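TRAP dicarboxylate transporter, DctP subunit (Anaerococcus prevoti, PDB 4N91) probably serves as the solute-binding component of a TRAP transporter and binds D-glucuronate in both its alpha and beta forms. Local coordinates at residues F143-Y157 against Y232-A246. Numbering follows the deposited sequence.
Sequences FEGVTWLDAGSRSFY and YSYDMHQMVPDIVIA. With BDP (beta-D-glucopyranuronic acid), chain C.
R154 sets CD against CG2 of V240 (3.7 Å) and bends at chi3 (71°) to send the guanidinium to the sugar acid. There NH2 donates to carboxylate O6B of the glucuronate (3.0 Å), while NH1 meets ring oxygen O5 at the guanidinium edge and in its plane; NE is salt-bridged to E214. From the 242-246 strand, D242 places OD1 2.7 Å from O3 and OD2 2.8 Å from O2 of the same ligand. The two segments pair antiparallel twice, in different sheets: 143-149 with 242-246, and 154-157 with 232-238. Both thus run from one sheet to the other, consistent with the interdomain hinge strands of the periplasmic binding protein fold; between the pairings one water links G152 O to V240 N, and a second reaches V240 O only weakly. Beyond, H237 offers one ring face to the carbonyl O of R154, which lies over the ring centre, 3.4 Å from its plane, and its CE1 stands over the centre of the F156 ring, the planes 41° apart. D235 OD1 takes the N-H of F156 nearly along its C-O axis, and OD2 accepts a very short hydrogen bond, its length doubtful, from H237 ND1. At the other end, CD1 of I245 covers one face of the F143 ring in a CH-pi contact.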
ATOM      1  N   PHE A 143      -5.914 -15.060  -7.645  1.00 17.92           N
ATOM      2  CA  PHE A 143      -6.623 -13.890  -7.127  1.00 18.16           C
ATOM      3  C   PHE A 143      -6.774 -12.745  -8.125  1.00 18.95           C
ATOM      4  O   PHE A 143      -6.084 -12.672  -9.149  1.00 19.77           O
ATOM      5  CB  PHE A 143      -5.938 -13.387  -5.844  1.00 16.76           C
ATOM      6  CG  PHE A 143      -4.534 -12.868  -6.040  1.00 17.40           C
ATOM      7  CD1 PHE A 143      -4.296 -11.552  -6.401  1.00 18.33           C
ATOM      8  CD2 PHE A 143      -3.439 -13.694  -5.804  1.00 21.37           C
ATOM      9  CE1 PHE A 143      -2.997 -11.071  -6.556  1.00 20.35           C
ATOM     10  CE2 PHE A 143      -2.143 -13.233  -5.959  1.00 19.73           C
ATOM     11  CZ  PHE A 143      -1.908 -11.922  -6.315  1.00 18.93           C
ATOM     12  N   GLU A 144      -7.693 -11.837  -7.817  1.00 19.79           N
ATOM     13  CA  GLU A 144      -7.797 -10.612  -8.581  1.00 20.83           C
ATOM     14  C   GLU A 144      -8.085  -9.444  -7.662  1.00 19.10           C
ATOM     15  O   GLU A 144      -8.700  -9.601  -6.590  1.00 16.97           O
ATOM     16  CB  GLU A 144      -8.825 -10.730  -9.693  1.00 25.62           C
ATOM     17  CG  GLU A 144     -10.242 -10.605  -9.295  1.00 27.16           C
ATOM     18  CD  GLU A 144     -11.194 -10.738 -10.497  1.00 42.63           C
ATOM     19  OE1 GLU A 144     -10.760 -10.595 -11.660  1.00 44.15           O
ATOM     20  OE2 GLU A 144     -12.378 -11.014 -10.266  1.00 51.17           O
ATOM     21  N   GLY A 145      -7.607  -8.277  -8.078  1.00 16.94           N
ATOM     22  CA  GLY A 145      -7.880  -7.037  -7.365  1.00 15.88           C
ATOM     23  C   GLY A 145      -9.314  -6.640  -7.601  1.00 15.93           C
ATOM     24  O   GLY A 145      -9.832  -6.779  -8.712  1.00 18.93           O
ATOM     25  N   VAL A 146      -9.966  -6.158  -6.547  1.00 14.20           N
ATOM     26  CA  VAL A 146     -11.344  -5.710  -6.653  1.00 14.47           C
ATOM     27  C   VAL A 146     -11.537  -4.223  -6.348  1.00 17.51           C
ATOM     28  O   VAL A 146     -12.513  -3.615  -6.831  1.00 17.98           O
ATOM     29  CB  VAL A 146     -12.300  -6.551  -5.778  1.00 17.17           C
ATOM     30  CG1 VAL A 146     -12.339  -8.002  -6.292  1.00 20.70           C
ATOM     31  CG2 VAL A 146     -11.946  -6.443  -4.293  1.00 18.60           C
ATOM     32  N   THR A 147     -10.595  -3.648  -5.605  1.00 16.63           N
ATOM     33  CA  THR A 147     -10.557  -2.208  -5.374  1.00 13.97           C
ATOM     34  C   THR A 147      -9.208  -1.846  -4.768  1.00 15.76           C
ATOM     35  O   THR A 147      -8.368  -2.725  -4.558  1.00 15.24           O
ATOM     36  CB  THR A 147     -11.748  -1.702  -4.500  1.00 14.88           C
ATOM     37  OG1 THR A 147     -11.810  -0.268  -4.550  1.00 16.54           O
ATOM     38  CG2 THR A 147     -11.626  -2.152  -3.084  1.00 18.92           C
ATOM     39  N   TRP A 148      -9.011  -0.555  -4.534  1.00 15.63           N
ATOM     40  CA  TRP A 148      -7.805  -0.044  -3.902  1.00 15.99           C
ATOM     41  C   TRP A 148      -8.178   0.741  -2.641  1.00 15.34           C
ATOM     42  O   TRP A 148      -9.336   1.114  -2.420  1.00 14.04           O
ATOM     43  CB  TRP A 148      -7.035   0.840  -4.879  1.00 16.17           C
ATOM     44  CG  TRP A 148      -7.750   2.147  -5.200  1.00 15.51           C
ATOM     45  CD1 TRP A 148      -8.813   2.331  -6.060  1.00 17.10           C
ATOM     46  CD2 TRP A 148      -7.439   3.443  -4.678  1.00 15.55           C
ATOM     47  NE1 TRP A 148      -9.179   3.661  -6.085  1.00 19.06           N
ATOM     48  CE2 TRP A 148      -8.344   4.363  -5.256  1.00 18.57           C
ATOM     49  CE3 TRP A 148      -6.469   3.915  -3.788  1.00 18.04           C
ATOM     50  CZ2 TRP A 148      -8.321   5.717  -4.952  1.00 21.21           C
ATOM     51  CZ3 TRP A 148      -6.445   5.264  -3.496  1.00 19.52           C
ATOM     52  CH2 TRP A 148      -7.371   6.151  -4.079  1.00 19.17           C
ATOM     53  N   LEU A 149      -7.174   0.970  -1.808  1.00 13.54           N
ATOM     54  CA  LEU A 149      -7.331   1.744  -0.595  1.00 11.98           C
ATOM     55  C   LEU A 149      -6.186   2.729  -0.532  1.00 13.47           C
ATOM     56  O   LEU A 149      -5.078   2.415  -0.978  1.00 13.27           O
ATOM     57  CB  LEU A 149      -7.310   0.840   0.645  1.00 14.59           C
ATOM     58  CG  LEU A 149      -8.297  -0.349   0.617  1.00 13.19           C
ATOM     59  CD1 LEU A 149      -7.985  -1.284   1.734  1.00 13.91           C
ATOM     60  CD2 LEU A 149      -9.748   0.073   0.645  1.00 16.63           C
ATOM     61  N   ASP A 150      -6.436   3.896   0.048  1.00 12.90           N
ATOM     62  CA  ASP A 150      -5.449   4.963   0.122  1.00 11.39           C
ATOM     63  C   ASP A 150      -4.454   4.670   1.256  1.00 14.13           C
ATOM     64  O   ASP A 150      -4.849   4.341   2.379  1.00 15.69           O
ATOM     65  CB  ASP A 150      -6.172   6.274   0.429  1.00 13.54           C
ATOM     66  CG  ASP A 150      -5.379   7.513   0.056  1.00 18.23           C
ATOM     67  OD1 ASP A 150      -4.155   7.448  -0.177  1.00 18.40           O
ATOM     68  OD2 ASP A 150      -6.021   8.599  -0.009  1.00 20.92           O
ATOM     69  N   ALA A 151      -3.171   4.770   0.941  1.00 15.03           N
ATOM     70  CA  ALA A 151      -2.104   4.677   1.939  1.00 12.78           C
ATOM     71  C   ALA A 151      -1.183   5.898   1.842  1.00 13.80           C
ATOM     72  O   ALA A 151      -0.016   5.845   2.232  1.00 13.05           O
ATOM     73  CB  ALA A 151      -1.330   3.390   1.769  1.00 13.14           C
ATOM     74  N   GLY A 152      -1.702   7.020   1.343  1.00 14.72           N
ATOM     75  CA  GLY A 152      -0.922   8.251   1.314  1.00 15.95           C
ATOM     76  C   GLY A 152       0.358   8.123   0.520  1.00 15.61           C
ATOM     77  O   GLY A 152       0.412   7.379  -0.453  1.00 14.67           O
ATOM     78  N   SER A 153       1.394   8.856   0.928  1.00 15.07           N
ATOM     79  CA  SER A 153       2.691   8.785   0.282  1.00 14.03           C
ATOM     80  C   SER A 153       3.730   8.268   1.279  1.00 16.00           C
ATOM     81  O   SER A 153       3.546   8.394   2.488  1.00 16.23           O
ATOM     82  CB  SER A 153       3.137  10.160  -0.245  1.00 18.23           C
ATOM     83  OG  SER A 153       3.368  11.056   0.823  1.00 23.33           O
ATOM     84  N   ARG A 154       4.793   7.667   0.752  1.00 13.42           N
ATOM     85  CA  ARG A 154       5.842   7.097   1.573  1.00 13.15           C
ATOM     86  C   ARG A 154       7.059   8.003   1.581  1.00 14.01           C
ATOM     87  O   ARG A 154       7.522   8.459   0.533  1.00 15.36           O
ATOM     88  CB  ARG A 154       6.223   5.707   1.067  1.00 13.43           C
ATOM     89  CG  ARG A 154       5.030   4.759   1.090  1.00 14.05           C
ATOM     90  CD  ARG A 154       5.337   3.427   0.570  1.00 13.82           C
ATOM     91  NE  ARG A 154       6.195   2.604   1.429  1.00 15.12           N
ATOM     92  CZ  ARG A 154       5.753   1.706   2.299  1.00 16.52           C
ATOM     93  NH1 ARG A 154       4.447   1.532   2.495  1.00 13.79           N
ATOM     94  NH2 ARG A 154       6.629   0.978   2.980  1.00 14.88           N
ATOM     95  N   SER A 155       7.556   8.278   2.777  1.00 12.00           N
ATOM     96  CA  SER A 155       8.730   9.093   2.991  1.00 11.84           C
ATOM     97  C   SER A 155       9.633   8.442   4.033  1.00 13.40           C
ATOM     98  O   SER A 155       9.142   7.696   4.876  1.00 12.70           O
ATOM     99  CB  SER A 155       8.312  10.443   3.548  1.00 14.79           C
ATOM    100  OG  SER A 155       7.700  11.242   2.552  1.00 14.97           O
ATOM    101  N   PHE A 156      10.918   8.817   4.038  1.00 13.47           N
ATOM    102  CA  PHE A 156      11.891   8.257   4.981  1.00 10.87           C
ATOM    103  C   PHE A 156      11.736   8.785   6.397  1.00 13.85           C
ATOM    104  O   PHE A 156      11.521   9.984   6.619  1.00 14.42           O
ATOM    105  CB  PHE A 156      13.310   8.533   4.474  1.00 12.37           C
ATOM    106  CG  PHE A 156      13.640   7.779   3.222  1.00 12.57           C
ATOM    107  CD1 PHE A 156      13.755   6.414   3.251  1.00 13.13           C
ATOM    108  CD2 PHE A 156      13.814   8.439   2.004  1.00 14.54           C
ATOM    109  CE1 PHE A 156      14.017   5.701   2.088  1.00 18.34           C
ATOM    110  CE2 PHE A 156      14.083   7.736   0.864  1.00 16.90           C
ATOM    111  CZ  PHE A 156      14.177   6.371   0.896  1.00 16.57           C
ATOM    112  N   TYR A 157      11.906   7.899   7.363  1.00 11.85           N
ATOM    113  CA  TYR A 157      12.070   8.325   8.751  1.00 11.12           C
ATOM    114  C   TYR A 157      13.188   7.506   9.376  1.00 11.09           C
ATOM    115  O   TYR A 157      13.405   6.339   9.052  1.00 13.19           O
ATOM    116  CB  TYR A 157      10.779   8.217   9.563  1.00 10.63           C
ATOM    117  CG  TYR A 157       9.999   6.908   9.474  1.00 11.39           C
ATOM    118  CD1 TYR A 157       9.051   6.712   8.479  1.00 12.24           C
ATOM    119  CD2 TYR A 157      10.192   5.885  10.400  1.00 12.35           C
ATOM    120  CE1 TYR A 157       8.304   5.545   8.415  1.00 11.87           C
ATOM    121  CE2 TYR A 157       9.470   4.716  10.337  1.00 12.44           C
ATOM    122  CZ  TYR A 157       8.515   4.552   9.345  1.00 12.10           C
ATOM    123  OH  TYR A 157       7.759   3.401   9.278  1.00 13.20           O
ATOM    124  N   TYR A 232      11.230  12.624  10.425  1.00 12.35           N
ATOM    125  CA  TYR A 232      10.399  12.202   9.307  1.00 12.64           C
ATOM    126  C   TYR A 232      10.555  13.228   8.211  1.00 14.48           C
ATOM    127  O   TYR A 232      10.183  14.388   8.385  1.00 16.86           O
ATOM    128  CB  TYR A 232       8.942  12.052   9.726  1.00 15.50           C
ATOM    129  CG  TYR A 232       8.018  11.471   8.655  1.00 14.76           C
ATOM    130  CD1 TYR A 232       7.525  12.251   7.636  1.00 11.38           C
ATOM    131  CD2 TYR A 232       7.622  10.148   8.697  1.00 13.31           C
ATOM    132  CE1 TYR A 232       6.668  11.740   6.673  1.00 12.72           C
ATOM    133  CE2 TYR A 232       6.777   9.616   7.714  1.00 11.74           C
ATOM    134  CZ  TYR A 232       6.298  10.440   6.710  1.00 12.65           C
ATOM    135  OH  TYR A 232       5.469   9.946   5.751  1.00 14.16           O
ATOM    136  N   SER A 233      11.109  12.791   7.085  0.58 14.45           N
ATOM    137  CA  SER A 233      11.525  13.680   6.014  0.58 13.38           C
ATOM    138  C   SER A 233      10.706  13.457   4.727  0.58 13.14           C
ATOM    139  O   SER A 233      10.815  12.417   4.100  0.58 13.33           O
ATOM    140  CB  SER A 233      13.011  13.470   5.734  0.58 18.53           C
ATOM    141  OG  SER A 233      13.461  14.303   4.676  0.58 16.50           O
ATOM    142  N   TYR A 234       9.915  14.454   4.343  1.00 16.06           N
ATOM    143  CA  TYR A 234       8.939  14.326   3.280  1.00 17.99           C
ATOM    144  C   TYR A 234       9.535  14.316   1.876  1.00 17.04           C
ATOM    145  O   TYR A 234       9.304  15.240   1.076  1.00 19.58           O
ATOM    146  CB  TYR A 234       7.918  15.450   3.400  1.00 16.78           C
ATOM    147  CG  TYR A 234       6.793  15.247   4.408  1.00 14.67           C
ATOM    148  CD1 TYR A 234       5.730  14.402   4.119  1.00 16.01           C
ATOM    149  CD2 TYR A 234       6.757  15.925   5.612  1.00 18.33           C
ATOM    150  CE1 TYR A 234       4.695  14.227   4.988  1.00 14.05           C
ATOM    151  CE2 TYR A 234       5.711  15.739   6.508  1.00 16.68           C
ATOM    152  CZ  TYR A 234       4.672  14.899   6.169  1.00 14.92           C
ATOM    153  OH  TYR A 234       3.616  14.740   7.018  1.00 20.24           O
ATOM    154  N   ASP A 235      10.300  13.281   1.576  1.00 17.48           N
ATOM    155  CA  ASP A 235      10.803  13.115   0.224  1.00 16.37           C
ATOM    156  C   ASP A 235       9.700  12.573  -0.697  1.00 19.72           C
ATOM    157  O   ASP A 235       9.778  12.726  -1.913  1.00 17.43           O
ATOM    158  CB  ASP A 235      12.029  12.225   0.200  1.00 15.83           C
ATOM    159  CG  ASP A 235      11.714  10.791   0.529  1.00 21.24           C
ATOM    160  OD1 ASP A 235      11.227  10.564   1.649  1.00 18.99           O
ATOM    161  OD2 ASP A 235      11.956   9.897  -0.322  1.00 18.59           O
HETATM  162  N   MSE A 236       8.689  11.934  -0.099  1.00 14.83           N
HETATM  163  CA  MSE A 236       7.483  11.450  -0.799  1.00 16.10           C
HETATM  164  C   MSE A 236       7.795  10.674  -2.096  1.00 17.56           C
HETATM  165  O   MSE A 236       7.278  10.979  -3.194  1.00 17.86           O
HETATM  166  CB  MSE A 236       6.528  12.629  -1.052  1.00 20.38           C
HETATM  167  CG  MSE A 236       6.008  13.245   0.237  1.00 15.29           C
HETATM  168 SE   MSE A 236       4.995  14.887  -0.045  1.00 31.55          SE
HETATM  169  CE  MSE A 236       3.456  14.068  -0.907  1.00 38.42           C
ATOM    170  N   HIS A 237       8.601   9.627  -1.955  1.00 16.12           N
ATOM    171  CA  HIS A 237       9.131   8.923  -3.115  1.00 15.70           C
ATOM    172  C   HIS A 237       8.117   8.064  -3.832  1.00 15.57           C
ATOM    173  O   HIS A 237       8.266   7.816  -5.031  1.00 17.36           O
ATOM    174  CB  HIS A 237      10.362   8.085  -2.773  1.00 13.58           C
ATOM    175  CG  HIS A 237      10.236   7.278  -1.521  1.00 13.75           C
ATOM    176  ND1 HIS A 237      10.810   7.678  -0.338  1.00 16.40           N
ATOM    177  CD2 HIS A 237       9.652   6.083  -1.268  1.00 17.49           C
ATOM    178  CE1 HIS A 237      10.564   6.786   0.599  1.00 15.22           C
ATOM    179  NE2 HIS A 237       9.868   5.806   0.063  1.00 14.94           N
ATOM    180  N   GLN A 238       7.091   7.608  -3.128  1.00 15.81           N
ATOM    181  CA  GLN A 238       6.063   6.774  -3.752  1.00 14.79           C
ATOM    182  C   GLN A 238       4.692   7.058  -3.181  1.00 14.06           C
ATOM    183  O   GLN A 238       4.553   7.512  -2.019  1.00 15.37           O
ATOM    184  CB  GLN A 238       6.322   5.289  -3.565  1.00 16.90           C
ATOM    185  CG  GLN A 238       7.554   4.743  -4.233  1.00 20.94           C
ATOM    186  CD  GLN A 238       7.894   3.385  -3.667  1.00 28.60           C
ATOM    187  OE1 GLN A 238       8.107   3.212  -2.436  1.00 27.51           O
ATOM    188  NE2 GLN A 238       7.917   2.403  -4.530  1.00 29.03           N
HETATM  189  N   MSE A 239       3.680   6.789  -4.012  1.00 17.71           N
HETATM  190  CA  MSE A 239       2.294   6.717  -3.577  1.00 14.68           C
HETATM  191  C   MSE A 239       1.833   5.323  -3.949  1.00 17.77           C
HETATM  192  O   MSE A 239       1.515   5.051  -5.108  1.00 20.03           O
HETATM  193  CB  MSE A 239       1.416   7.782  -4.220  1.00 16.61           C
HETATM  194  CG  MSE A 239       1.938   9.143  -3.979  1.00 20.67           C
HETATM  195 SE   MSE A 239       0.731  10.484  -4.700  1.00 27.93          SE
HETATM  196  CE  MSE A 239      -0.344  10.767  -3.059  1.00 42.52           C
ATOM    197  N   VAL A 240       1.827   4.435  -2.962  1.00 13.54           N
ATOM    198  CA  VAL A 240       1.663   3.005  -3.240  1.00 13.36           C
ATOM    199  C   VAL A 240       0.287   2.569  -2.778  1.00 12.80           C
ATOM    200  O   VAL A 240      -0.015   2.585  -1.579  1.00 15.81           O
ATOM    201  CB  VAL A 240       2.736   2.138  -2.535  1.00 15.62           C
ATOM    202  CG1 VAL A 240       2.564   0.673  -2.920  1.00 17.07           C
ATOM    203  CG2 VAL A 240       4.154   2.623  -2.893  1.00 19.90           C
ATOM    204  N   PRO A 241      -0.578   2.199  -3.723  1.00 14.81           N
ATOM    205  CA  PRO A 241      -1.914   1.822  -3.254  1.00 14.03           C
ATOM    206  C   PRO A 241      -1.908   0.515  -2.496  1.00 13.56           C
ATOM    207  O   PRO A 241      -1.127  -0.384  -2.816  1.00 13.95           O
ATOM    208  CB  PRO A 241      -2.721   1.683  -4.555  1.00 14.76           C
ATOM    209  CG  PRO A 241      -1.684   1.332  -5.612  1.00 16.59           C
ATOM    210  CD  PRO A 241      -0.432   2.088  -5.186  1.00 17.23           C
ATOM    211  N   ASP A 242      -2.781   0.402  -1.509  1.00 12.91           N
ATOM    212  CA  ASP A 242      -3.149  -0.892  -0.965  1.00 11.71           C
ATOM    213  C   ASP A 242      -4.223  -1.481  -1.879  1.00 15.48           C
ATOM    214  O   ASP A 242      -5.108  -0.763  -2.388  1.00 15.96           O
ATOM    215  CB  ASP A 242      -3.662  -0.753   0.473  1.00 12.73           C
ATOM    216  CG  ASP A 242      -2.563  -0.512   1.484  1.00 14.67           C
ATOM    217  OD1 ASP A 242      -1.400  -0.945   1.257  1.00 14.61           O
ATOM    218  OD2 ASP A 242      -2.877   0.083   2.541  1.00 15.47           O
ATOM    219  N   ILE A 243      -4.128  -2.776  -2.126  1.00 12.73           N
ATOM    220  CA  ILE A 243      -5.036  -3.451  -3.043  1.00 13.77           C
ATOM    221  C   ILE A 243      -5.853  -4.481  -2.282  1.00 16.48           C
ATOM    222  O   ILE A 243      -5.310  -5.270  -1.500  1.00 14.50           O
ATOM    223  CB  ILE A 243      -4.262  -4.176  -4.159  1.00 15.19           C
ATOM    224  CG1 ILE A 243      -3.273  -3.219  -4.835  1.00 15.85           C
ATOM    225  CG2 ILE A 243      -5.228  -4.788  -5.168  1.00 14.31           C
ATOM    226  CD1 ILE A 243      -3.905  -2.056  -5.594  1.00 16.97           C
ATOM    227  N   VAL A 244      -7.164  -4.469  -2.488  1.00 13.97           N
ATOM    228  CA  VAL A 244      -8.015  -5.514  -1.949  1.00 13.42           C
ATOM    229  C   VAL A 244      -8.080  -6.619  -2.977  1.00 14.57           C
ATOM    230  O   VAL A 244      -8.511  -6.387  -4.115  1.00 15.88           O
ATOM    231  CB  VAL A 244      -9.421  -4.977  -1.669  1.00 14.98           C
ATOM    232  CG1 VAL A 244     -10.271  -6.018  -1.006  1.00 16.39           C
ATOM    233  CG2 VAL A 244      -9.329  -3.702  -0.817  1.00 14.62           C
ATOM    234  N   ILE A 245      -7.601  -7.799  -2.598  1.00 11.95           N
ATOM    235  CA  ILE A 245      -7.595  -8.928  -3.509  1.00 13.88           C
ATOM    236  C   ILE A 245      -8.561  -9.996  -3.023  1.00 15.26           C
ATOM    237  O   ILE A 245      -8.738 -10.189  -1.829  1.00 17.48           O
ATOM    238  CB  ILE A 245      -6.165  -9.532  -3.712  1.00 16.92           C
ATOM    239  CG1 ILE A 245      -5.578 -10.052  -2.408  1.00 14.61           C
ATOM    240  CG2 ILE A 245      -5.238  -8.526  -4.374  1.00 19.37           C
ATOM    241  CD1 ILE A 245      -4.320 -10.897  -2.608  1.00 16.40           C
ATOM    242  N   ALA A 246      -9.203 -10.668  -3.969  1.00 17.48           N
ATOM    243  CA  ALA A 246     -10.126 -11.748  -3.658  1.00 18.66           C
ATOM    244  C   ALA A 246      -9.721 -13.030  -4.388  1.00 17.53           C
ATOM    245  O   ALA A 246      -9.206 -12.985  -5.509  1.00 16.08           O
ATOM    246  CB  ALA A 246     -11.537 -11.340  -4.055  1.00 15.64           C
TER
HETATM  247  C1  BDP C 402       1.334   0.675   4.868  0.66 11.04           C
HETATM  248  C2  BDP C 402       0.448  -0.058   3.970  0.66 10.84           C
HETATM  249  C3  BDP C 402       0.456  -1.520   4.309  0.66 11.12           C
HETATM  250  C4  BDP C 402       1.774  -2.068   4.214  0.66 11.11           C
HETATM  251  C5  BDP C 402       2.690  -1.289   5.075  0.66  9.51           C
HETATM  252  C6  BDP C 402       4.166  -1.730   4.900  0.66 11.29           C
HETATM  253  O2  BDP C 402      -0.887   0.407   4.416  0.66 10.60           O
HETATM  254  O3  BDP C 402      -0.466  -2.242   3.428  0.66 12.27           O
HETATM  255  O4  BDP C 402       1.851  -3.370   4.495  0.66 12.65           O
HETATM  256  O5  BDP C 402       2.650   0.139   4.724  0.66 12.23           O
HETATM  257  O6A BDP C 402       4.386  -2.944   5.099  0.66 12.50           O
HETATM  258  O1  BDP C 402       1.487   2.004   4.306  0.66 11.71           O
HETATM  259  O6B BDP C 402       5.053  -0.852   4.804  0.66 13.00           O
HETATM  260  O   HOH W   1      -3.823   2.455   4.074  1.00 14.91           O
HETATM  261  O   HOH W   2      -1.179   5.180  -1.172  1.00 13.73           O
HETATM  262  O   HOH W   3       1.932   4.869  -0.090  1.00 14.55           O
HETATM  263  O   HOH W   4       5.032  11.073   3.146  1.00 18.02           O